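Local coordinates for ThiS/MoaD family protein (PDB 4N6E) that forms a complex with the thiosugar synthase BexX and, as a ubiquitin-like sulfur carrier, probably supplies sulfur for 2-thiosugar biosynthesis, at residues R66-G70 against L71-V75. Sequence-based numbering, arbitrary orientation.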
ATOM      1  N   ARG B  66     -33.186 -32.257 -12.880  1.00 50.52           N
ATOM      2  CA  ARG B  66     -34.033 -31.746 -11.777  1.00 53.28           C
ATOM      3  C   ARG B  66     -35.404 -31.291 -12.270  1.00 47.86           C
ATOM      4  O   ARG B  66     -36.391 -31.471 -11.575  1.00 43.59           O
ATOM      5  CB  ARG B  66     -33.356 -30.597 -11.010  1.00 60.42           C
ATOM      6  CG  ARG B  66     -32.341 -31.040  -9.955  1.00 64.49           C
ATOM      7  CD  ARG B  66     -31.955 -29.887  -9.032  1.00 69.19           C
ATOM      8  NE  ARG B  66     -30.501 -29.780  -8.905  1.00 74.47           N
ATOM      9  CZ  ARG B  66     -29.695 -29.157  -9.771  1.00 72.92           C
ATOM     10  NH1 ARG B  66     -28.386 -29.148  -9.540  1.00 72.75           N
ATOM     11  NH2 ARG B  66     -30.175 -28.547 -10.861  1.00 67.19           N
ATOM     12  N   PHE B  67     -35.457 -30.729 -13.479  1.00 48.32           N
ATOM     13  CA  PHE B  67     -36.726 -30.335 -14.110  1.00 51.41           C
ATOM     14  C   PHE B  67     -37.523 -31.496 -14.709  1.00 49.34           C
ATOM     15  O   PHE B  67     -38.547 -31.268 -15.353  1.00 46.67           O
ATOM     16  CB  PHE B  67     -36.485 -29.311 -15.227  1.00 53.46           C
ATOM     17  CG  PHE B  67     -35.850 -28.037 -14.763  1.00 54.28           C
ATOM     18  CD1 PHE B  67     -36.468 -27.253 -13.809  1.00 52.16           C
ATOM     19  CD2 PHE B  67     -34.640 -27.611 -15.305  1.00 55.50           C
ATOM     20  CE1 PHE B  67     -35.883 -26.076 -13.381  1.00 55.26           C
ATOM     21  CE2 PHE B  67     -34.047 -26.439 -14.876  1.00 56.43           C
ATOM     22  CZ  PHE B  67     -34.668 -25.669 -13.910  1.00 55.35           C
ATOM     23  N   SER B  68     -37.069 -32.727 -14.494  1.00 50.90           N
ATOM     24  CA  SER B  68     -37.583 -33.881 -15.232  1.00 49.21           C
ATOM     25  C   SER B  68     -37.642 -35.224 -14.437  1.00 46.35           C
ATOM     26  O   SER B  68     -37.806 -36.282 -15.039  1.00 44.28           O
ATOM     27  CB  SER B  68     -36.732 -34.012 -16.502  1.00 49.75           C
ATOM     28  OG  SER B  68     -36.955 -35.231 -17.166  1.00 56.22           O
ATOM     29  N   GLY B  69     -37.525 -35.182 -13.105  1.00 44.61           N
ATOM     30  CA  GLY B  69     -37.612 -36.390 -12.271  1.00 44.24           C
ATOM     31  C   GLY B  69     -36.476 -36.630 -11.283  1.00 46.72           C
ATOM     32  O   GLY B  69     -36.601 -37.463 -10.375  1.00 45.60           O
ATOM     33  N   GLY B  70     -35.362 -35.913 -11.451  1.00 47.54           N
ATOM     34  CA  GLY B  70     -34.153 -36.145 -10.652  1.00 46.09           C
ATOM     35  C   GLY B  70     -33.536 -37.513 -10.930  1.00 45.82           C
ATOM     36  O   GLY B  70     -33.247 -37.863 -12.072  1.00 42.50           O
ATOM     37  N   LEU B  71     -33.361 -38.295  -9.877  1.00 48.52           N
ATOM     38  CA  LEU B  71     -32.900 -39.676 -10.008  1.00 51.38           C
ATOM     39  C   LEU B  71     -33.831 -40.545 -10.856  1.00 53.40           C
ATOM     40  O   LEU B  71     -33.372 -41.504 -11.490  1.00 54.38           O
ATOM     41  CB  LEU B  71     -32.745 -40.305  -8.626  1.00 50.84           C
ATOM     42  CG  LEU B  71     -31.689 -39.645  -7.743  1.00 52.69           C
ATOM     43  CD1 LEU B  71     -31.927 -40.041  -6.297  1.00 54.58           C
ATOM     44  CD2 LEU B  71     -30.282 -40.011  -8.196  1.00 51.21           C
ATOM     45  N   GLU B  72     -35.123 -40.212 -10.872  1.00 53.60           N
ATOM     46  CA  GLU B  72     -36.109 -41.008 -11.604  1.00 57.22           C
ATOM     47  C   GLU B  72     -36.338 -40.554 -13.050  1.00 56.97           C
ATOM     48  O   GLU B  72     -37.251 -41.057 -13.697  1.00 60.75           O
ATOM     49  CB  GLU B  72     -37.448 -41.035 -10.854  1.00 60.57           C
ATOM     50  CG  GLU B  72     -37.360 -41.472  -9.390  1.00 67.25           C
ATOM     51  CD  GLU B  72     -36.674 -42.825  -9.186  1.00 73.82           C
ATOM     52  OE1 GLU B  72     -36.808 -43.709 -10.063  1.00 75.33           O
ATOM     53  OE2 GLU B  72     -36.004 -43.008  -8.135  1.00 77.57           O
ATOM     54  N   ALA B  73     -35.516 -39.637 -13.562  1.00 53.39           N
ATOM     55  CA  ALA B  73     -35.693 -39.122 -14.923  1.00 53.56           C
ATOM     56  C   ALA B  73     -35.378 -40.189 -15.969  1.00 56.81           C
ATOM     57  O   ALA B  73     -34.459 -40.983 -15.784  1.00 56.95           O
ATOM     58  CB  ALA B  73     -34.824 -37.889 -15.149  1.00 51.60           C
ATOM     59  N   GLU B  74     -36.137 -40.189 -17.068  1.00 60.42           N
ATOM     60  CA  GLU B  74     -36.021 -41.217 -18.111  1.00 62.53           C
ATOM     61  C   GLU B  74     -34.727 -41.142 -18.925  1.00 59.83           C
ATOM     62  O   GLU B  74     -34.308 -40.063 -19.354  1.00 53.79           O
ATOM     63  CB  GLU B  74     -37.196 -41.136 -19.088  1.00 68.17           C
ATOM     64  CG  GLU B  74     -38.544 -41.522 -18.505  1.00 75.86           C
ATOM     65  CD  GLU B  74     -39.685 -41.343 -19.502  1.00 81.76           C
ATOM     66  OE1 GLU B  74     -39.499 -41.677 -20.699  1.00 84.35           O
ATOM     67  OE2 GLU B  74     -40.769 -40.869 -19.089  1.00 77.57           O
ATOM     68  N   VAL B  75     -34.134 -42.313 -19.159  1.00 60.78           N
ATOM     69  CA  VAL B  75     -32.941 -42.471 -19.991  1.00 65.27           C
ATOM     70  C   VAL B  75     -33.265 -43.479 -21.090  1.00 70.55           C
ATOM     71  O   VAL B  75     -33.584 -44.630 -20.794  1.00 74.65           O
ATOM     72  CB  VAL B  75     -31.734 -43.015 -19.187  1.00 62.74           C
ATOM     73  CG1 VAL B  75     -30.470 -42.971 -20.033  1.00 61.75           C
ATOM     74  CG2 VAL B  75     -31.538 -42.245 -17.892  1.00 60.34           C
TER
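Two successive i to i+3 hydrogen bonds define this local contact: E72 N to G69 O, at 3.2 Å, and A73 N to G70 O, also 3.2 Å. The second is the straighter, with an N-H...O angle of 161°. Such a pair of consecutive bonds is the pattern of a short 3-10 turn, in agreement with the 3-10 geometry of L71 and E72.

No side chain hydrogen-bonds across the turn; those that touch do so by van der Waals contact, partly with carbonyl oxygens. The methyl of A73 points back at the preceding segment, its CB 3.4 Å from S68 O and 3.5 Å from G70 O, so that it meets two backbone carbonyl oxygens. A73 CA adds a C-H...O contact to S68 O at 3.5 Å. On the hydroxyl side, S68 OG lies 4.0 Å from A73 CB, a loose van der Waals approach. CB of E72 rests 3.7 Å from G69 O, and the chain then bends at chi2, its carboxylate leading away from the turn.

The backbone angles show why two glycines open the turn. Both have positive phi, a region where residues without a CB are most at ease; at G69 (phi 128°) the backbone also folds close to A73 N.

Neighbours place the turn in the ubiquitin-like fold, within the long loop joining strand 63-64 to strand 80-88. L71 packs on L29 of helix 28-38 and shares a backbone bond with it, while A73 touches V28 and V65.

Chemically, the turn is held by main-chain polarity: both hydrogen bonds run between main-chain atoms, glycines allow the chain to reverse, and the buried A73 methyl touches both the carbonyl oxygens and V28, where helix 28-38 begins.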